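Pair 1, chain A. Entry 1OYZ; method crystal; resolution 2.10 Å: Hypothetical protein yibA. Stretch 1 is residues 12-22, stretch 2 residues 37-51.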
# COMPACT_ATOMS: atom_id res chain seq x y z
N LYS A 12 -11.89 14.30 8.41
CA LYS A 12 -12.27 14.82 9.72
C LYS A 12 -11.16 15.64 10.37
O LYS A 12 -11.40 16.45 11.25
CB LYS A 12 -12.68 13.68 10.66
CG LYS A 12 -14.17 13.35 10.64
CD LYS A 12 -14.63 12.68 9.35
CE LYS A 12 -16.08 12.22 9.46
NZ LYS A 12 -16.28 11.30 10.63
N GLU A 13 -9.93 15.43 9.92
CA GLU A 13 -8.80 16.15 10.49
C GLU A 13 -8.52 17.46 9.77
O GLU A 13 -7.79 18.31 10.29
CB GLU A 13 -7.54 15.29 10.42
CG GLU A 13 -7.79 13.84 10.75
CD GLU A 13 -6.53 13.00 10.70
OE1 GLU A 13 -6.64 11.78 10.95
OE2 GLU A 13 -5.43 13.54 10.43
N TYR A 14 -9.10 17.64 8.59
CA TYR A 14 -8.85 18.84 7.81
C TYR A 14 -9.00 20.12 8.63
O TYR A 14 -8.10 20.97 8.63
CB TYR A 14 -9.79 18.88 6.59
CG TYR A 14 -9.39 19.92 5.56
CD1 TYR A 14 -8.13 19.87 4.93
CD2 TYR A 14 -10.27 20.94 5.19
CE1 TYR A 14 -7.77 20.82 3.97
CE2 TYR A 14 -9.91 21.89 4.23
CZ TYR A 14 -8.67 21.83 3.63
OH TYR A 14 -8.33 22.79 2.70
N GLY A 15 -10.11 20.25 9.34
CA GLY A 15 -10.34 21.43 10.17
C GLY A 15 -9.16 21.76 11.06
O GLY A 15 -8.67 22.89 11.09
N LEU A 16 -8.68 20.76 11.78
CA LEU A 16 -7.55 20.91 12.68
C LEU A 16 -6.28 21.22 11.91
O LEU A 16 -5.42 21.97 12.36
CB LEU A 16 -7.40 19.63 13.50
CG LEU A 16 -6.47 19.58 14.72
CD1 LEU A 16 -5.16 19.03 14.29
CD2 LEU A 16 -6.31 20.94 15.38
N TYR A 17 -6.16 20.65 10.73
CA TYR A 17 -4.98 20.87 9.91
C TYR A 17 -4.92 22.36 9.51
O TYR A 17 -3.85 22.99 9.59
CB TYR A 17 -5.05 19.95 8.71
CG TYR A 17 -4.10 20.30 7.59
CD1 TYR A 17 -2.73 20.09 7.72
CD2 TYR A 17 -4.59 20.78 6.38
CE1 TYR A 17 -1.86 20.32 6.66
CE2 TYR A 17 -3.74 21.03 5.30
CZ TYR A 17 -2.38 20.79 5.45
OH TYR A 17 -1.56 20.98 4.39
N ASN A 18 -6.07 22.92 9.13
CA ASN A 18 -6.14 24.34 8.77
C ASN A 18 -5.83 25.21 9.97
O ASN A 18 -5.23 26.27 9.82
CB ASN A 18 -7.52 24.72 8.24
CG ASN A 18 -7.77 24.19 6.86
OD1 ASN A 18 -8.91 24.17 6.41
ND2 ASN A 18 -6.72 23.78 6.17
N GLN A 19 -6.24 24.80 11.16
CA GLN A 19 -5.91 25.61 12.33
C GLN A 19 -4.40 25.66 12.51
O GLN A 19 -3.85 26.73 12.78
CB GLN A 19 -6.51 25.04 13.62
CG GLN A 19 -7.91 25.49 13.95
CD GLN A 19 -8.36 24.96 15.30
OE1 GLN A 19 -8.40 23.76 15.53
NE2 GLN A 19 -8.68 25.87 16.21
N CYS A 20 -3.74 24.50 12.38
CA CYS A 20 -2.30 24.41 12.55
C CYS A 20 -1.57 25.32 11.59
O CYS A 20 -0.53 25.89 11.93
CB CYS A 20 -1.81 22.96 12.34
SG CYS A 20 -2.18 21.81 13.71
N LYS A 21 -2.09 25.45 10.37
CA LYS A 21 -1.47 26.31 9.37
C LYS A 21 -1.37 27.77 9.82
O LYS A 21 -0.48 28.49 9.37
CB LYS A 21 -2.23 26.21 8.04
CG LYS A 21 -1.99 24.87 7.37
CD LYS A 21 -2.82 24.63 6.12
CE LYS A 21 -2.37 25.48 4.96
NZ LYS A 21 -3.04 24.98 3.71
N LYS A 22 -2.27 28.21 10.70
CA LYS A 22 -2.22 29.60 11.18
C LYS A 22 -1.02 29.86 12.09
O LYS A 22 -0.66 31.01 12.30
CB LYS A 22 -3.49 29.97 11.96
CG LYS A 22 -4.74 30.10 11.10
CD LYS A 22 -5.95 30.52 11.91
CE LYS A 22 -7.23 30.22 11.14
NZ LYS A 22 -7.37 28.74 10.85
N SER A 37 -1.23 12.45 19.74
CA SER A 37 -0.69 11.99 18.48
C SER A 37 -1.14 12.83 17.28
O SER A 37 -0.31 13.26 16.48
CB SER A 37 -1.09 10.54 18.25
OG SER A 37 -0.34 10.01 17.18
N LEU A 38 -2.44 13.04 17.18
CA LEU A 38 -3.02 13.80 16.09
C LEU A 38 -2.46 15.21 16.04
O LEU A 38 -2.25 15.78 14.95
CB LEU A 38 -4.53 13.87 16.24
CG LEU A 38 -5.25 14.51 15.07
CD1 LEU A 38 -4.88 13.83 13.75
CD2 LEU A 38 -6.74 14.41 15.32
N LYS A 39 -2.21 15.77 17.21
CA LYS A 39 -1.64 17.10 17.28
C LYS A 39 -0.23 17.10 16.69
O LYS A 39 0.15 18.00 15.95
CB LYS A 39 -1.60 17.63 18.72
CG LYS A 39 -2.83 18.44 19.11
CD LYS A 39 -2.54 19.35 20.29
CE LYS A 39 -3.71 20.31 20.54
NZ LYS A 39 -3.46 21.23 21.72
N ARG A 40 0.54 16.08 17.01
CA ARG A 40 1.90 16.00 16.49
C ARG A 40 1.94 15.82 14.97
O ARG A 40 2.75 16.41 14.26
CB ARG A 40 2.63 14.83 17.16
CG ARG A 40 2.91 15.07 18.63
CD ARG A 40 3.85 14.02 19.23
NE ARG A 40 3.10 12.87 19.71
CZ ARG A 40 2.80 11.81 18.99
NH1 ARG A 40 3.19 11.73 17.72
NH2 ARG A 40 2.07 10.83 19.51
N ILE A 41 1.05 14.99 14.48
CA ILE A 41 0.99 14.71 13.06
C ILE A 41 0.54 15.93 12.23
O ILE A 41 1.13 16.25 11.18
CB ILE A 41 0.03 13.55 12.83
CG1 ILE A 41 0.69 12.29 13.39
CG2 ILE A 41 -0.40 13.50 11.36
CD1 ILE A 41 -0.25 11.09 13.52
N SER A 42 -0.53 16.57 12.70
CA SER A 42 -1.10 17.73 12.03
C SER A 42 -0.03 18.80 11.87
O SER A 42 0.18 19.33 10.77
CB SER A 42 -2.29 18.26 12.84
OG SER A 42 -3.38 17.34 12.79
N SER A 43 0.64 19.10 12.98
CA SER A 43 1.73 20.08 12.99
C SER A 43 2.78 19.68 11.95
O SER A 43 3.18 20.48 11.10
CB SER A 43 2.36 20.14 14.38
OG SER A 43 3.60 20.85 14.34
N ALA A 44 3.22 18.43 12.02
CA ALA A 44 4.21 17.93 11.08
C ALA A 44 3.72 18.06 9.64
O ALA A 44 4.50 18.35 8.74
CB ALA A 44 4.55 16.46 11.40
N ARG A 45 2.44 17.82 9.41
CA ARG A 45 1.92 17.93 8.04
C ARG A 45 2.10 19.37 7.55
O ARG A 45 2.50 19.59 6.42
CB ARG A 45 0.43 17.54 7.95
CG ARG A 45 0.12 16.04 8.17
CD ARG A 45 -1.39 15.73 8.02
NE ARG A 45 -1.88 16.06 6.67
CZ ARG A 45 -3.13 16.45 6.38
NH1 ARG A 45 -3.47 16.73 5.13
NH2 ARG A 45 -4.05 16.56 7.34
N VAL A 46 1.81 20.35 8.41
CA VAL A 46 1.96 21.73 7.99
C VAL A 46 3.43 21.96 7.68
O VAL A 46 3.77 22.63 6.70
CB VAL A 46 1.51 22.72 9.08
CG1 VAL A 46 1.60 24.14 8.55
CG2 VAL A 46 0.11 22.39 9.51
N LEU A 47 4.29 21.37 8.50
CA LEU A 47 5.73 21.53 8.27
C LEU A 47 6.15 20.91 6.92
O LEU A 47 6.95 21.49 6.19
CB LEU A 47 6.55 20.94 9.44
CG LEU A 47 6.37 21.73 10.76
CD1 LEU A 47 7.20 21.16 11.90
CD2 LEU A 47 6.79 23.13 10.48
N GLN A 48 5.59 19.74 6.58
CA GLN A 48 5.96 19.11 5.31
C GLN A 48 5.54 20.01 4.16
O GLN A 48 6.20 20.04 3.12
CB GLN A 48 5.28 17.73 5.13
CG GLN A 48 5.72 16.59 6.07
CD GLN A 48 4.78 15.37 5.96
OE1 GLN A 48 3.57 15.53 5.86
NE2 GLN A 48 5.34 14.15 5.99
N LEU A 49 4.43 20.74 4.34
CA LEU A 49 3.90 21.64 3.29
C LEU A 49 4.70 22.92 3.08
O LEU A 49 5.07 23.25 1.95
CB LEU A 49 2.44 22.03 3.61
CG LEU A 49 1.77 23.09 2.70
CD1 LEU A 49 1.48 22.48 1.35
CD2 LEU A 49 0.46 23.58 3.32
N ARG A 50 4.96 23.66 4.15
CA ARG A 50 5.67 24.93 4.04
C ARG A 50 7.14 24.74 4.25
O ARG A 50 7.96 25.47 3.70
CB ARG A 50 5.20 25.91 5.12
CG ARG A 50 3.70 26.05 5.26
CD ARG A 50 3.34 27.30 6.08
NE ARG A 50 4.11 27.44 7.32
CZ ARG A 50 3.58 27.69 8.51
NH1 ARG A 50 2.27 27.81 8.61
NH2 ARG A 50 4.35 27.84 9.60
N GLY A 51 7.44 23.76 5.09
CA GLY A 51 8.79 23.42 5.47
C GLY A 51 9.97 24.10 4.82
O GLY A 51 10.18 23.98 3.62
O HOH W 1 -3.71 16.43 10.43

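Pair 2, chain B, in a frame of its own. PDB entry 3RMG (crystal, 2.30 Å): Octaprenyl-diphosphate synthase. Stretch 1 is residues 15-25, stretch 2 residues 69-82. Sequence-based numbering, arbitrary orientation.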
# COMPACT_ATOMS: atom_id res chain seq x y z
N ALA B 15 25.70 3.35 17.62
CA ALA B 15 24.61 3.80 18.49
C ALA B 15 23.35 4.07 17.69
O ALA B 15 22.24 3.72 18.12
CB ALA B 15 25.03 5.06 19.30
N GLU B 16 23.51 4.71 16.53
CA GLU B 16 22.37 5.02 15.68
C GLU B 16 21.82 3.77 15.00
O GLU B 16 20.63 3.68 14.71
CB GLU B 16 22.69 6.15 14.69
CG GLU B 16 24.09 6.15 14.17
CD GLU B 16 25.08 6.86 15.09
OE1 GLU B 16 25.10 8.12 15.13
OE2 GLU B 16 25.85 6.14 15.75
N LEU B 17 22.68 2.79 14.77
CA LEU B 17 22.22 1.48 14.35
C LEU B 17 21.29 0.84 15.36
O LEU B 17 20.34 0.13 15.00
CB LEU B 17 23.39 0.54 14.10
CG LEU B 17 23.77 0.39 12.64
CD1 LEU B 17 24.99 -0.51 12.52
CD2 LEU B 17 22.59 -0.16 11.83
N GLU B 18 21.55 1.07 16.64
CA GLU B 18 20.71 0.49 17.67
C GLU B 18 19.40 1.24 17.69
O GLU B 18 18.33 0.65 17.82
CB GLU B 18 21.39 0.55 19.04
CG GLU B 18 22.43 -0.56 19.25
CD GLU B 18 23.31 -0.33 20.47
OE1 GLU B 18 24.40 -0.93 20.53
OE2 GLU B 18 22.91 0.45 21.36
N ASP B 19 19.48 2.56 17.55
CA ASP B 19 18.28 3.38 17.54
C ASP B 19 17.42 3.02 16.34
O ASP B 19 16.20 3.03 16.42
CB ASP B 19 18.64 4.86 17.49
CG ASP B 19 19.36 5.31 18.75
OD1 ASP B 19 19.39 4.52 19.71
OD2 ASP B 19 19.89 6.44 18.77
N PHE B 20 18.04 2.70 15.21
CA PHE B 20 17.26 2.34 14.05
C PHE B 20 16.56 1.01 14.24
O PHE B 20 15.44 0.81 13.74
CB PHE B 20 18.11 2.23 12.79
CG PHE B 20 17.48 1.35 11.77
CD1 PHE B 20 16.56 1.88 10.86
CD2 PHE B 20 17.74 -0.01 11.74
CE1 PHE B 20 15.95 1.07 9.91
CE2 PHE B 20 17.13 -0.84 10.81
CZ PHE B 20 16.23 -0.31 9.89
N LYS B 21 17.23 0.08 14.90
CA LYS B 21 16.70 -1.27 15.08
C LYS B 21 15.49 -1.27 16.01
O LYS B 21 14.51 -1.97 15.78
CB LYS B 21 17.78 -2.20 15.62
CG LYS B 21 17.86 -3.54 14.90
CD LYS B 21 19.31 -3.94 14.69
CE LYS B 21 19.44 -5.03 13.62
NZ LYS B 21 19.04 -6.38 14.11
N ALA B 22 15.58 -0.46 17.07
CA ALA B 22 14.47 -0.24 17.98
C ALA B 22 13.29 0.37 17.24
O ALA B 22 12.17 -0.13 17.31
CB ALA B 22 14.89 0.68 19.13
N LEU B 23 13.55 1.48 16.55
CA LEU B 23 12.50 2.23 15.87
C LEU B 23 11.81 1.42 14.78
O LEU B 23 10.69 1.72 14.39
CB LEU B 23 13.09 3.49 15.25
CG LEU B 23 12.06 4.47 14.70
CD1 LEU B 23 11.07 4.90 15.80
CD2 LEU B 23 12.75 5.66 14.08
N PHE B 24 12.50 0.38 14.31
CA PHE B 24 12.01 -0.45 13.23
C PHE B 24 10.95 -1.43 13.74
O PHE B 24 10.19 -1.98 12.95
CB PHE B 24 13.19 -1.21 12.61
CG PHE B 24 12.86 -1.93 11.33
CD1 PHE B 24 12.24 -1.26 10.29
CD2 PHE B 24 13.20 -3.26 11.16
CE1 PHE B 24 11.95 -1.91 9.10
CE2 PHE B 24 12.91 -3.92 9.98
CZ PHE B 24 12.28 -3.25 8.95
N ASP B 25 10.91 -1.61 15.06
CA ASP B 25 10.00 -2.57 15.69
C ASP B 25 8.97 -1.89 16.58
O ASP B 25 8.76 -0.68 16.48
CB ASP B 25 10.79 -3.59 16.51
CG ASP B 25 11.61 -4.53 15.65
OD1 ASP B 25 11.20 -4.79 14.49
OD2 ASP B 25 12.66 -5.01 16.12
N THR B 69 16.26 10.97 10.21
CA THR B 69 17.09 10.01 9.49
C THR B 69 16.62 8.60 9.79
O THR B 69 16.45 7.79 8.89
CB THR B 69 18.57 10.11 9.92
OG1 THR B 69 19.02 11.46 9.78
CG2 THR B 69 19.44 9.21 9.07
N LEU B 70 16.42 8.32 11.07
CA LEU B 70 15.89 7.02 11.48
C LEU B 70 14.51 6.72 10.89
O LEU B 70 14.28 5.60 10.43
CB LEU B 70 15.84 6.91 13.01
CG LEU B 70 17.18 7.27 13.67
CD1 LEU B 70 17.01 7.43 15.18
CD2 LEU B 70 18.22 6.22 13.33
N HIS B 71 13.59 7.69 10.90
CA HIS B 71 12.26 7.43 10.32
C HIS B 71 12.35 7.19 8.80
O HIS B 71 11.71 6.29 8.26
CB HIS B 71 11.25 8.53 10.65
CG HIS B 71 10.70 8.43 12.04
ND1 HIS B 71 9.95 7.36 12.47
CD2 HIS B 71 10.82 9.26 13.12
CE1 HIS B 71 9.62 7.53 13.74
NE2 HIS B 71 10.13 8.68 14.15
N ALA B 72 13.17 7.99 8.12
CA ALA B 72 13.44 7.74 6.71
C ALA B 72 13.87 6.29 6.48
O ALA B 72 13.30 5.58 5.65
CB ALA B 72 14.49 8.68 6.19
N ALA B 73 14.87 5.86 7.23
CA ALA B 73 15.42 4.52 7.05
C ALA B 73 14.36 3.45 7.30
O ALA B 73 14.23 2.50 6.53
CB ALA B 73 16.63 4.33 7.95
N VAL B 74 13.62 3.60 8.39
CA VAL B 74 12.49 2.71 8.66
C VAL B 74 11.47 2.75 7.51
O VAL B 74 11.06 1.72 6.97
CB VAL B 74 11.81 3.09 9.98
CG1 VAL B 74 10.57 2.22 10.24
CG2 VAL B 74 12.82 2.94 11.11
N SER B 75 11.09 3.96 7.12
CA SER B 75 10.10 4.09 6.06
C SER B 75 10.52 3.30 4.83
O SER B 75 9.76 2.48 4.33
CB SER B 75 9.90 5.54 5.68
OG SER B 75 9.00 5.63 4.59
N LEU B 76 11.74 3.56 4.34
CA LEU B 76 12.19 2.94 3.10
C LEU B 76 12.38 1.44 3.27
O LEU B 76 12.06 0.67 2.38
CB LEU B 76 13.46 3.60 2.59
CG LEU B 76 13.26 4.99 1.94
CD1 LEU B 76 14.57 5.67 1.68
CD2 LEU B 76 12.44 4.91 0.65
N GLU B 77 12.85 1.02 4.44
CA GLU B 77 12.97 -0.41 4.71
C GLU B 77 11.60 -1.10 4.76
O GLU B 77 11.44 -2.23 4.31
CB GLU B 77 13.76 -0.63 6.00
CG GLU B 77 14.31 -2.04 6.15
CD GLU B 77 15.47 -2.32 5.21
OE1 GLU B 77 15.89 -1.40 4.48
OE2 GLU B 77 15.97 -3.47 5.20
N LEU B 78 10.60 -0.43 5.32
CA LEU B 78 9.25 -0.97 5.31
C LEU B 78 8.68 -1.08 3.89
O LEU B 78 8.02 -2.07 3.55
CB LEU B 78 8.32 -0.10 6.18
CG LEU B 78 8.64 -0.13 7.67
CD1 LEU B 78 7.75 0.82 8.45
CD2 LEU B 78 8.54 -1.55 8.19
N LEU B 79 8.93 -0.06 3.07
CA LEU B 79 8.46 -0.07 1.69
C LEU B 79 9.03 -1.27 0.93
O LEU B 79 8.32 -1.96 0.20
CB LEU B 79 8.83 1.24 0.98
CG LEU B 79 8.57 1.35 -0.52
CD1 LEU B 79 7.12 1.07 -0.81
CD2 LEU B 79 8.94 2.73 -1.02
N HIS B 80 10.33 -1.49 1.11
CA HIS B 80 11.01 -2.61 0.49
C HIS B 80 10.43 -3.94 0.99
O HIS B 80 10.08 -4.82 0.20
CB HIS B 80 12.49 -2.55 0.84
CG HIS B 80 13.27 -3.75 0.41
ND1 HIS B 80 13.29 -4.20 -0.89
CD2 HIS B 80 14.07 -4.59 1.11
CE1 HIS B 80 14.07 -5.26 -0.98
NE2 HIS B 80 14.56 -5.52 0.22
N THR B 81 10.31 -4.07 2.30
CA THR B 81 9.75 -5.29 2.86
C THR B 81 8.36 -5.55 2.31
O THR B 81 8.04 -6.69 1.97
CB THR B 81 9.65 -5.23 4.39
OG1 THR B 81 10.84 -4.64 4.93
CG2 THR B 81 9.48 -6.63 4.95
N ALA B 82 7.54 -4.51 2.23
CA ALA B 82 6.17 -4.69 1.75
C ALA B 82 6.12 -5.22 0.31
O ALA B 82 5.27 -6.04 -0.02
CB ALA B 82 5.36 -3.41 1.89

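What geometry do the two contacts share? In each, two helices cross with their N-to-C directions 59° apart in pair 1 and 52° apart in pair 2, with the same sign, and the axes approach to 8.8 Å and 9.5 Å. Fourteen central residues superpose with an RMSD of 0.5 Å. The closest backbone approaches also correspond: Y17(A) CA lies 5.4 Å from S42(A) CA, and F20(B) CA lies 5.5 Å from the matching L70(B) CA.

How does the aromatic position shared by Y17(A) and F20(B) meet the second helix? Both side chains take chi1 t, leave the backbone sideways and bring their rings nearer. In pair 1 the ring sits among S42(A), R45(A), V46(A) and L49(A). The guanidinium of R45(A) lies flat on it, planes 13° apart, with R45(A) CZ 4.1 Å from the centroid of the Y17(A) ring, a cation-pi contact as well as a stack. The matched A73(B) has only a methyl to offer: F20(B) CD1 packs 3.8 Å from A73(B) CB. The valine is common to both, with Y17(A) CE1 4.0 Å from V46(A) CG2 and F20(B) CE1 3.8 Å from V74(B) CG2.

What fills the space where the helices come close? Pair 1 pairs two small residues, C20(A) and S42(A), with C20(A) SG 3.7 Å from S42(A) CB; C20(A) CB also reaches V46(A) CG2 at 3.5 Å. Pair 2 puts leucines at both positions, L23(B) CD2 meeting L70(B) CB at 3.5 Å. L23(B) CD2 also lies over one face of H71(B), 3.7 Å from its ring centroid, a CH-pi contact. The CA-to-CB bond points away both in H71(B) and in the matched S43(A), but the longer histidine side chain brings its imidazole back to the contact, whereas the short serine side chain does not.

How do the flanking positions differ? K21(A) lays its aliphatic chain along the second helix, K21(A) CG 3.8 Å from V46(A) CG1 and K21(A) CE 3.8 Å from L49(A) CD2. F24(B) covers the corresponding ground with a ring: F24(B) CD1 is 3.9 Å from V74(B) CG1, F24(B) CZ 3.7 Å from E77(B) CG, and F24(B) CE1 3.5 Å from L78(B) CD2. At the other end, pair 1 is more polar. A water accepts from R45(A) NH2 at 3.1 Å, lies 2.6 Å from S42(A) OG and gives a weak hydrogen bond to E13(A) OE2 at 3.4 Å. The matched E16(B) starts toward the second helix, but its end leads away, while its backbone E16(B) O lies 3.8 Å from L70(B) CD2.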